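Local coordinates for leucine-rich repeat protein TpLRR (Treponema pallidum, PDB 6MLX) that is of unknown function but folds as a secreted, probably periplasmic, leucine-rich repeat solenoid of the BspA type, a scaffold often used for binding other molecules, at residues E150-L156 / N173-N179; L163-E169 / F186-V192. The contacts are given in a common frame with arbitrary orientation. Residue numbers count along the deposited sequence, not the author numbering.

Interaction 1. Residues E150-L156 / N173-N179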
ATOM      1  N   GLU A 150     -13.303  -6.218  -0.971  1.00 29.84           N
ATOM      2  CA  GLU A 150     -13.805  -5.799  -2.270  1.00 30.12           C
ATOM      3  C   GLU A 150     -12.773  -5.928  -3.389  1.00 30.08           C
ATOM      4  O   GLU A 150     -13.095  -5.634  -4.552  1.00 30.29           O
ATOM      5  CB  GLU A 150     -14.331  -4.364  -2.189  1.00 30.21           C
ATOM      6  CG  GLU A 150     -15.628  -4.233  -1.355  1.00 30.36           C
ATOM      7  CD  GLU A 150     -16.846  -4.903  -1.974  1.00 30.66           C
ATOM      8  OE1 GLU A 150     -16.833  -5.222  -3.186  1.00 30.83           O
ATOM      9  OE2 GLU A 150     -17.831  -5.133  -1.237  1.00 30.74           O
ATOM     10  N   LEU A 151     -11.553  -6.365  -3.064  1.00 29.81           N
ATOM     11  CA  LEU A 151     -10.484  -6.562  -4.032  1.00 29.75           C
ATOM     12  C   LEU A 151     -10.869  -7.593  -5.084  1.00 29.95           C
ATOM     13  O   LEU A 151     -10.970  -8.782  -4.775  1.00 29.92           O
ATOM     14  CB  LEU A 151      -9.209  -7.004  -3.317  1.00 29.44           C
ATOM     15  CG  LEU A 151      -7.975  -7.227  -4.185  1.00 29.33           C
ATOM     16  CD1 LEU A 151      -7.710  -5.979  -5.013  1.00 29.38           C
ATOM     17  CD2 LEU A 151      -6.796  -7.565  -3.298  1.00 29.03           C
ATOM     18  N   ALA A 152     -11.069  -7.150  -6.327  1.00 30.14           N
ATOM     19  CA  ALA A 152     -11.502  -8.024  -7.406  1.00 30.34           C
ATOM     20  C   ALA A 152     -10.366  -8.457  -8.327  1.00 30.22           C
ATOM     21  O   ALA A 152     -10.411  -9.563  -8.871  1.00 30.30           O
ATOM     22  CB  ALA A 152     -12.591  -7.333  -8.240  1.00 30.63           C
ATOM     23  N   SER A 153      -9.348  -7.622  -8.501  1.00 30.02           N
ATOM     24  CA  SER A 153      -8.337  -7.826  -9.530  1.00 29.94           C
ATOM     25  C   SER A 153      -6.981  -7.349  -9.036  1.00 29.64           C
ATOM     26  O   SER A 153      -6.851  -6.206  -8.590  1.00 29.58           O
ATOM     27  CB  SER A 153      -8.706  -7.065 -10.814  1.00 30.14           C
ATOM     28  OG  SER A 153      -7.703  -7.231 -11.795  1.00 30.04           O
ATOM     29  N   VAL A 154      -5.974  -8.211  -9.149  1.00 29.46           N
ATOM     30  CA  VAL A 154      -4.595  -7.882  -8.805  1.00 29.17           C
ATOM     31  C   VAL A 154      -3.700  -8.311  -9.956  1.00 29.09           C
ATOM     32  O   VAL A 154      -3.739  -9.476 -10.373  1.00 29.18           O
ATOM     33  CB  VAL A 154      -4.129  -8.576  -7.508  1.00 29.21           C
ATOM     34  CG1 VAL A 154      -2.632  -8.336  -7.290  1.00 28.97           C
ATOM     35  CG2 VAL A 154      -4.922  -8.084  -6.318  1.00 29.17           C
ATOM     36  N   ARG A 155      -2.899  -7.385 -10.468  1.00 29.23           N
ATOM     37  CA  ARG A 155      -1.846  -7.724 -11.415  1.00 29.23           C
ATOM     38  C   ARG A 155      -0.525  -7.747 -10.656  1.00 28.99           C
ATOM     39  O   ARG A 155      -0.152  -6.755 -10.020  1.00 29.08           O
ATOM     40  CB  ARG A 155      -1.782  -6.742 -12.583  1.00 29.13           C
ATOM     41  CG  ARG A 155      -0.703  -7.096 -13.641  1.00 29.02           C
ATOM     42  CD  ARG A 155      -0.473  -5.930 -14.623  1.00 28.96           C
ATOM     43  NE  ARG A 155      -1.707  -5.535 -15.302  1.00 29.16           N
ATOM     44  CZ  ARG A 155      -1.906  -4.357 -15.894  1.00 29.14           C
ATOM     45  NH1 ARG A 155      -0.951  -3.430 -15.903  1.00 28.95           N
ATOM     46  NH2 ARG A 155      -3.073  -4.101 -16.468  1.00 29.45           N
ATOM     47  N   LEU A 156       0.159  -8.879 -10.713  1.00 29.12           N
ATOM     48  CA  LEU A 156       1.420  -9.065 -10.022  1.00 28.90           C
ATOM     49  C   LEU A 156       2.577  -8.485 -10.835  1.00 28.65           C
ATOM     50  O   LEU A 156       2.477  -8.338 -12.058  1.00 28.53           O
ATOM     51  CB  LEU A 156       1.656 -10.550  -9.775  1.00 29.00           C
ATOM     52  CG  LEU A 156       0.654 -11.256  -8.857  1.00 29.23           C
ATOM     53  CD1 LEU A 156       0.813 -12.754  -9.009  1.00 29.27           C
ATOM     54  CD2 LEU A 156       0.873 -10.838  -7.422  1.00 29.11           C
ATOM     55  N   ASN A 173     -13.718 -11.478  -2.719  1.00 30.18           N
ATOM     56  CA  ASN A 173     -14.184 -11.089  -4.046  1.00 30.44           C
ATOM     57  C   ASN A 173     -13.093 -11.164  -5.108  1.00 30.43           C
ATOM     58  O   ASN A 173     -13.311 -10.716  -6.243  1.00 30.55           O
ATOM     59  CB  ASN A 173     -14.788  -9.690  -4.001  1.00 30.53           C
ATOM     60  CG  ASN A 173     -16.252  -9.717  -3.642  1.00 30.76           C
ATOM     61  OD1 ASN A 173     -17.038 -10.435  -4.264  1.00 31.00           O
ATOM     62  ND2 ASN A 173     -16.628  -8.956  -2.620  1.00 30.69           N
ATOM     63  N   LEU A 174     -11.935 -11.732  -4.776  1.00 30.14           N
ATOM     64  CA  LEU A 174     -10.822 -11.790  -5.711  1.00 30.17           C
ATOM     65  C   LEU A 174     -11.118 -12.804  -6.809  1.00 30.35           C
ATOM     66  O   LEU A 174     -11.371 -13.977  -6.530  1.00 30.47           O
ATOM     67  CB  LEU A 174      -9.542 -12.158  -4.969  1.00 29.97           C
ATOM     68  CG  LEU A 174      -8.285 -12.252  -5.831  1.00 29.98           C
ATOM     69  CD1 LEU A 174      -8.026 -10.917  -6.547  1.00 29.91           C
ATOM     70  CD2 LEU A 174      -7.093 -12.649  -4.982  1.00 29.89           C
ATOM     71  N   VAL A 175     -11.103 -12.356  -8.068  1.00 30.41           N
ATOM     72  CA  VAL A 175     -11.370 -13.257  -9.178  1.00 30.56           C
ATOM     73  C   VAL A 175     -10.296 -13.235 -10.253  1.00 30.56           C
ATOM     74  O   VAL A 175     -10.252 -14.151 -11.090  1.00 30.69           O
ATOM     75  CB  VAL A 175     -12.757 -12.973  -9.809  1.00 30.89           C
ATOM     76  CG1 VAL A 175     -13.862 -13.079  -8.770  1.00 30.97           C
ATOM     77  CG2 VAL A 175     -12.774 -11.619 -10.426  1.00 30.93           C
ATOM     78  N   GLU A 176      -9.413 -12.245 -10.284  1.00 30.28           N
ATOM     79  CA  GLU A 176      -8.438 -12.093 -11.356  1.00 30.18           C
ATOM     80  C   GLU A 176      -7.064 -11.842 -10.758  1.00 29.90           C
ATOM     81  O   GLU A 176      -6.893 -10.950  -9.923  1.00 29.74           O
ATOM     82  CB  GLU A 176      -8.819 -10.950 -12.297  1.00 30.32           C
ATOM     83  CG  GLU A 176      -7.856 -10.739 -13.442  1.00 30.21           C
ATOM     84  CD  GLU A 176      -8.301  -9.606 -14.357  1.00 30.38           C
ATOM     85  OE1 GLU A 176      -8.282  -8.431 -13.943  1.00 30.36           O
ATOM     86  OE2 GLU A 176      -8.708  -9.890 -15.483  1.00 30.54           O
ATOM     87  N   LEU A 177      -6.091 -12.631 -11.202  1.00 30.14           N
ATOM     88  CA  LEU A 177      -4.713 -12.550 -10.731  1.00 30.02           C
ATOM     89  C   LEU A 177      -3.850 -12.527 -11.985  1.00 29.89           C
ATOM     90  O   LEU A 177      -3.532 -13.577 -12.548  1.00 30.05           O
ATOM     91  CB  LEU A 177      -4.383 -13.713  -9.818  1.00 30.06           C
ATOM     92  CG  LEU A 177      -3.023 -13.678  -9.139  1.00 29.94           C
ATOM     93  CD1 LEU A 177      -2.892 -12.412  -8.325  1.00 29.79           C
ATOM     94  CD2 LEU A 177      -2.843 -14.907  -8.259  1.00 30.01           C
ATOM     95  N   GLY A 178      -3.518 -11.325 -12.449  1.00 30.03           N
ATOM     96  CA  GLY A 178      -2.748 -11.189 -13.668  1.00 29.92           C
ATOM     97  C   GLY A 178      -1.256 -11.338 -13.436  1.00 29.72           C
ATOM     98  O   GLY A 178      -0.746 -11.165 -12.324  1.00 29.55           O
ATOM     99  N   ASN A 179      -0.544 -11.686 -14.514  1.00 30.06           N
ATOM    100  CA  ASN A 179       0.907 -11.846 -14.447  1.00 29.82           C
ATOM    101  C   ASN A 179       1.299 -12.941 -13.474  1.00 29.79           C
ATOM    102  O   ASN A 179       2.271 -12.805 -12.734  1.00 29.62           O
ATOM    103  CB  ASN A 179       1.604 -10.549 -14.038  1.00 29.55           C
ATOM    104  CG  ASN A 179       2.047  -9.763 -15.199  1.00 29.36           C
ATOM    105  OD1 ASN A 179       1.953 -10.228 -16.324  1.00 29.50           O
ATOM    106  ND2 ASN A 179       2.555  -8.563 -14.951  1.00 29.13           N
TER

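Interaction 2. Residues L163-E169 / F186-V192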
ATOM      1  N   LEU A 163       4.716 -15.611  -3.285  1.00 28.39           N
ATOM      2  CA  LEU A 163       3.526 -14.984  -2.722  1.00 28.75           C
ATOM      3  C   LEU A 163       3.564 -15.227  -1.212  1.00 28.74           C
ATOM      4  O   LEU A 163       3.432 -16.368  -0.754  1.00 28.78           O
ATOM      5  CB  LEU A 163       2.250 -15.534  -3.354  1.00 29.04           C
ATOM      6  CG  LEU A 163       2.165 -15.354  -4.874  1.00 29.18           C
ATOM      7  CD1 LEU A 163       0.858 -15.901  -5.392  1.00 29.45           C
ATOM      8  CD2 LEU A 163       2.308 -13.895  -5.253  1.00 29.04           C
ATOM      9  N   ALA A 164       3.745 -14.154  -0.449  1.00 28.44           N
ATOM     10  CA  ALA A 164       4.020 -14.256   0.978  1.00 28.34           C
ATOM     11  C   ALA A 164       2.811 -14.803   1.742  1.00 28.45           C
ATOM     12  O   ALA A 164       1.691 -14.895   1.225  1.00 28.63           O
ATOM     13  CB  ALA A 164       4.421 -12.891   1.538  1.00 28.10           C
ATOM     14  N   ASP A 165       3.059 -15.143   3.009  1.00 28.44           N
ATOM     15  CA  ASP A 165       2.040 -15.702   3.888  1.00 28.33           C
ATOM     16  C   ASP A 165       0.786 -14.836   3.912  1.00 28.36           C
ATOM     17  O   ASP A 165       0.858 -13.620   4.103  1.00 28.27           O
ATOM     18  CB  ASP A 165       2.583 -15.831   5.316  1.00 27.71           C
ATOM     19  CG  ASP A 165       3.664 -16.906   5.465  1.00 27.41           C
ATOM     20  OD1 ASP A 165       3.966 -17.666   4.518  1.00 27.78           O
ATOM     21  OD2 ASP A 165       4.201 -16.996   6.580  1.00 26.84           O
ATOM     22  N   GLY A 166      -0.364 -15.476   3.733  1.00 28.27           N
ATOM     23  CA  GLY A 166      -1.648 -14.806   3.848  1.00 28.31           C
ATOM     24  C   GLY A 166      -1.810 -13.575   2.976  1.00 28.48           C
ATOM     25  O   GLY A 166      -2.582 -12.674   3.317  1.00 28.40           O
ATOM     26  N   LEU A 167      -1.087 -13.526   1.848  1.00 28.44           N
ATOM     27  CA  LEU A 167      -1.078 -12.322   1.016  1.00 28.51           C
ATOM     28  C   LEU A 167      -2.496 -11.877   0.656  1.00 28.63           C
ATOM     29  O   LEU A 167      -2.832 -10.701   0.780  1.00 28.58           O
ATOM     30  CB  LEU A 167      -0.245 -12.554  -0.249  1.00 28.65           C
ATOM     31  CG  LEU A 167      -0.156 -11.386  -1.238  1.00 28.68           C
ATOM     32  CD1 LEU A 167       0.469 -10.171  -0.578  1.00 28.44           C
ATOM     33  CD2 LEU A 167       0.637 -11.793  -2.450  1.00 28.65           C
ATOM     34  N   PHE A 168      -3.349 -12.813   0.239  1.00 28.87           N
ATOM     35  CA  PHE A 168      -4.726 -12.504  -0.146  1.00 29.03           C
ATOM     36  C   PHE A 168      -5.751 -13.126   0.804  1.00 29.03           C
ATOM     37  O   PHE A 168      -6.886 -13.413   0.407  1.00 29.15           O
ATOM     38  CB  PHE A 168      -4.995 -12.954  -1.585  1.00 29.25           C
ATOM     39  CG  PHE A 168      -4.096 -12.306  -2.600  1.00 29.26           C
ATOM     40  CD1 PHE A 168      -4.191 -10.939  -2.861  1.00 29.17           C
ATOM     41  CD2 PHE A 168      -3.155 -13.058  -3.291  1.00 29.34           C
ATOM     42  CE1 PHE A 168      -3.367 -10.341  -3.801  1.00 29.17           C
ATOM     43  CE2 PHE A 168      -2.318 -12.461  -4.234  1.00 29.27           C
ATOM     44  CZ  PHE A 168      -2.420 -11.101  -4.476  1.00 29.22           C
ATOM     45  N   GLU A 169      -5.369 -13.342   2.061  1.00 29.24           N
ATOM     46  CA  GLU A 169      -6.285 -13.913   3.037  1.00 29.14           C
ATOM     47  C   GLU A 169      -7.508 -13.019   3.231  1.00 29.05           C
ATOM     48  O   GLU A 169      -7.390 -11.814   3.470  1.00 28.95           O
ATOM     49  CB  GLU A 169      -5.557 -14.130   4.366  1.00 28.72           C
ATOM     50  CG  GLU A 169      -6.421 -14.734   5.446  1.00 28.53           C
ATOM     51  CD  GLU A 169      -5.681 -14.858   6.764  1.00 28.15           C
ATOM     52  OE1 GLU A 169      -4.558 -15.412   6.798  1.00 28.03           O
ATOM     53  OE2 GLU A 169      -6.208 -14.334   7.763  1.00 28.04           O
ATOM     54  N   PHE A 186       4.992 -20.385  -2.736  1.00 28.99           N
ATOM     55  CA  PHE A 186       3.845 -19.948  -1.960  1.00 29.44           C
ATOM     56  C   PHE A 186       4.143 -20.023  -0.470  1.00 29.35           C
ATOM     57  O   PHE A 186       4.608 -21.049   0.029  1.00 29.26           O
ATOM     58  CB  PHE A 186       2.610 -20.782  -2.293  1.00 29.88           C
ATOM     59  CG  PHE A 186       2.202 -20.723  -3.746  1.00 30.01           C
ATOM     60  CD1 PHE A 186       2.688 -21.643  -4.653  1.00 29.97           C
ATOM     61  CD2 PHE A 186       1.316 -19.759  -4.195  1.00 30.25           C
ATOM     62  CE1 PHE A 186       2.305 -21.602  -5.990  1.00 30.17           C
ATOM     63  CE2 PHE A 186       0.927 -19.709  -5.530  1.00 30.35           C
ATOM     64  CZ  PHE A 186       1.414 -20.638  -6.423  1.00 30.32           C
ATOM     65  N   GLY A 187       3.872 -18.932   0.231  1.00 28.93           N
ATOM     66  CA  GLY A 187       3.794 -18.972   1.668  1.00 28.81           C
ATOM     67  C   GLY A 187       2.534 -19.692   2.120  1.00 28.93           C
ATOM     68  O   GLY A 187       1.789 -20.287   1.341  1.00 29.25           O
ATOM     69  N   VAL A 188       2.295 -19.612   3.422  1.00 28.61           N
ATOM     70  CA  VAL A 188       1.213 -20.351   4.068  1.00 28.55           C
ATOM     71  C   VAL A 188      -0.097 -19.578   3.930  1.00 28.73           C
ATOM     72  O   VAL A 188      -0.150 -18.370   4.186  1.00 28.50           O
ATOM     73  CB  VAL A 188       1.552 -20.610   5.546  1.00 27.85           C
ATOM     74  CG1 VAL A 188       0.349 -21.189   6.295  1.00 27.77           C
ATOM     75  CG2 VAL A 188       2.772 -21.540   5.654  1.00 27.42           C
ATOM     76  N   GLY A 189      -1.156 -20.284   3.544  1.00 28.93           N
ATOM     77  CA  GLY A 189      -2.485 -19.698   3.508  1.00 29.11           C
ATOM     78  C   GLY A 189      -2.618 -18.497   2.595  1.00 29.27           C
ATOM     79  O   GLY A 189      -3.360 -17.565   2.920  1.00 29.16           O
ATOM     80  N   VAL A 190      -1.911 -18.498   1.457  1.00 29.37           N
ATOM     81  CA  VAL A 190      -1.937 -17.351   0.546  1.00 29.54           C
ATOM     82  C   VAL A 190      -3.376 -16.957   0.200  1.00 29.68           C
ATOM     83  O   VAL A 190      -3.750 -15.781   0.277  1.00 29.60           O
ATOM     84  CB  VAL A 190      -1.119 -17.656  -0.721  1.00 29.72           C
ATOM     85  CG1 VAL A 190      -1.345 -16.587  -1.766  1.00 29.76           C
ATOM     86  CG2 VAL A 190       0.378 -17.772  -0.382  1.00 29.48           C
ATOM     87  N   PHE A 191      -4.204 -17.943  -0.174  1.00 30.11           N
ATOM     88  CA  PHE A 191      -5.532 -17.701  -0.732  1.00 30.28           C
ATOM     89  C   PHE A 191      -6.667 -18.133   0.201  1.00 30.30           C
ATOM     90  O   PHE A 191      -7.787 -18.375  -0.272  1.00 30.42           O
ATOM     91  CB  PHE A 191      -5.686 -18.410  -2.078  1.00 30.57           C
ATOM     92  CG  PHE A 191      -4.729 -17.937  -3.132  1.00 30.62           C
ATOM     93  CD1 PHE A 191      -4.902 -16.704  -3.745  1.00 30.60           C
ATOM     94  CD2 PHE A 191      -3.661 -18.726  -3.522  1.00 30.63           C
ATOM     95  CE1 PHE A 191      -4.032 -16.263  -4.725  1.00 30.54           C
ATOM     96  CE2 PHE A 191      -2.780 -18.288  -4.515  1.00 30.60           C
ATOM     97  CZ  PHE A 191      -2.969 -17.058  -5.114  1.00 30.56           C
ATOM     98  N   VAL A 192      -6.404 -18.223   1.509  1.00 30.13           N
ATOM     99  CA  VAL A 192      -7.456 -18.522   2.479  1.00 30.07           C
ATOM    100  C   VAL A 192      -8.576 -17.491   2.373  1.00 30.08           C
ATOM    101  O   VAL A 192      -8.329 -16.280   2.330  1.00 29.96           O
ATOM    102  CB  VAL A 192      -6.868 -18.565   3.901  1.00 29.69           C
ATOM    103  CG1 VAL A 192      -7.965 -18.492   4.946  1.00 29.42           C
ATOM    104  CG2 VAL A 192      -6.007 -19.821   4.098  1.00 29.60           C
TER

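Interaction 1. Residues E150-L156 / N173-N179
L151 and L174 hold equivalent places in their segments and share one rotamer, chi1 t and chi2 p, so the side chains lie alongside, L151 CG 4.4 Å from L174 CD1. L177 has the same t, p conformation, and its CD1 reaches V154 CB at 4.1 Å and L156 CG at 3.8 Å; V154 CG2 meets L174 CD1 at 4.2 Å. Branched aliphatic side chains suit this buried side because they pack without needing polar partners. Strands 153-155 and 176-178 run parallel, their axes 4.6 Å apart at 10°, as neighbouring coils of a leucine-rich repeat solenoid do; strand 130-132 continues the sheet beyond 153-155. The backbone ladder runs from V154 N to E176 O (3.0 Å), G178 N to V154 O (2.8 Å) and L156 N to G178 O (2.9 Å), while A152 O accepts from both V175 N (3.0 Å) and E176 N (3.2 Å). On the other face, which carries S153, R155 and E176, polar groups can meet solvent: with chi1 t on both residues, S153 OG donates to E176 OE1 at 2.5 Å. G178 leaves this face bare beside R155. At the end of the ladder N179, with a positive phi that asparagine tolerates well, turns its amide back so that ND2 donates to L156 O at 2.9 Å. N173 directs its ND2 to the backbone of A149 and its OD1 to R196.

Interaction 2. Residues L163-E169 / F186-V192
Successive coils of the leucine-rich repeat solenoid stack here at the ends of strands 162-163 and 185-186 and in the turns that follow. F186 opens the second segment, its CE2 lying 3.8 Å from L163 CD1, and pairs in parallel with L163. G187 then donates from its N to L163 O (2.8 Å); a side chain here would clash with D165 OD1 and the backbone of A164, so glycine is the residue that fits. V188 N donates to D165 OD1 at 2.8 Å, a short carboxylate acting as acceptor for a turn amide, and V188 O accepts a hydrogen bond from G166 N (2.9 Å). G189, like its equivalent G166, has a positive phi that favours glycine, and starts a type I turn reaching V192, just as G166 starts one reaching E169. V190 is buried: the short, branched side chain touches L163 CB (4.1 Å) and F168 CD2 (4.2 Å) through CG1, and V190 O accepts from F168 N (3.0 Å). F191 repeats F168 one coil on, with a similar rotamer; the planes lie 15° apart but slide so far that the rings barely overlap. V192 ends the segment, its O receiving a CA-H...O contact from E169 CA at 3.2 Å.

Both interactions join the same two adjacent coils, pairing equivalents 23 residues apart, and their segments alternate along the chain: 150-156, 163-169, 173-179, 186-192. Interaction 1 pairs strands of the three-stranded parallel sheet, whereas interaction 2 stacks the turns on another side of the solenoid; their centres lie about 14 Å apart. Their apolar side chains meet inside the coils, where V154 CG2 packs on F168 CE1 (3.7 Å), L174 CD2 on F168 CG (3.8 Å), L177 CD2 on F191 CZ (3.8 Å) and L156 CD2 on L163 CD2 (4.0 Å). Sheet and turns thus enclose one continuous hydrophobic interior, which Y210, just after helix 199-207, covers by packing on F186, V190 and F191.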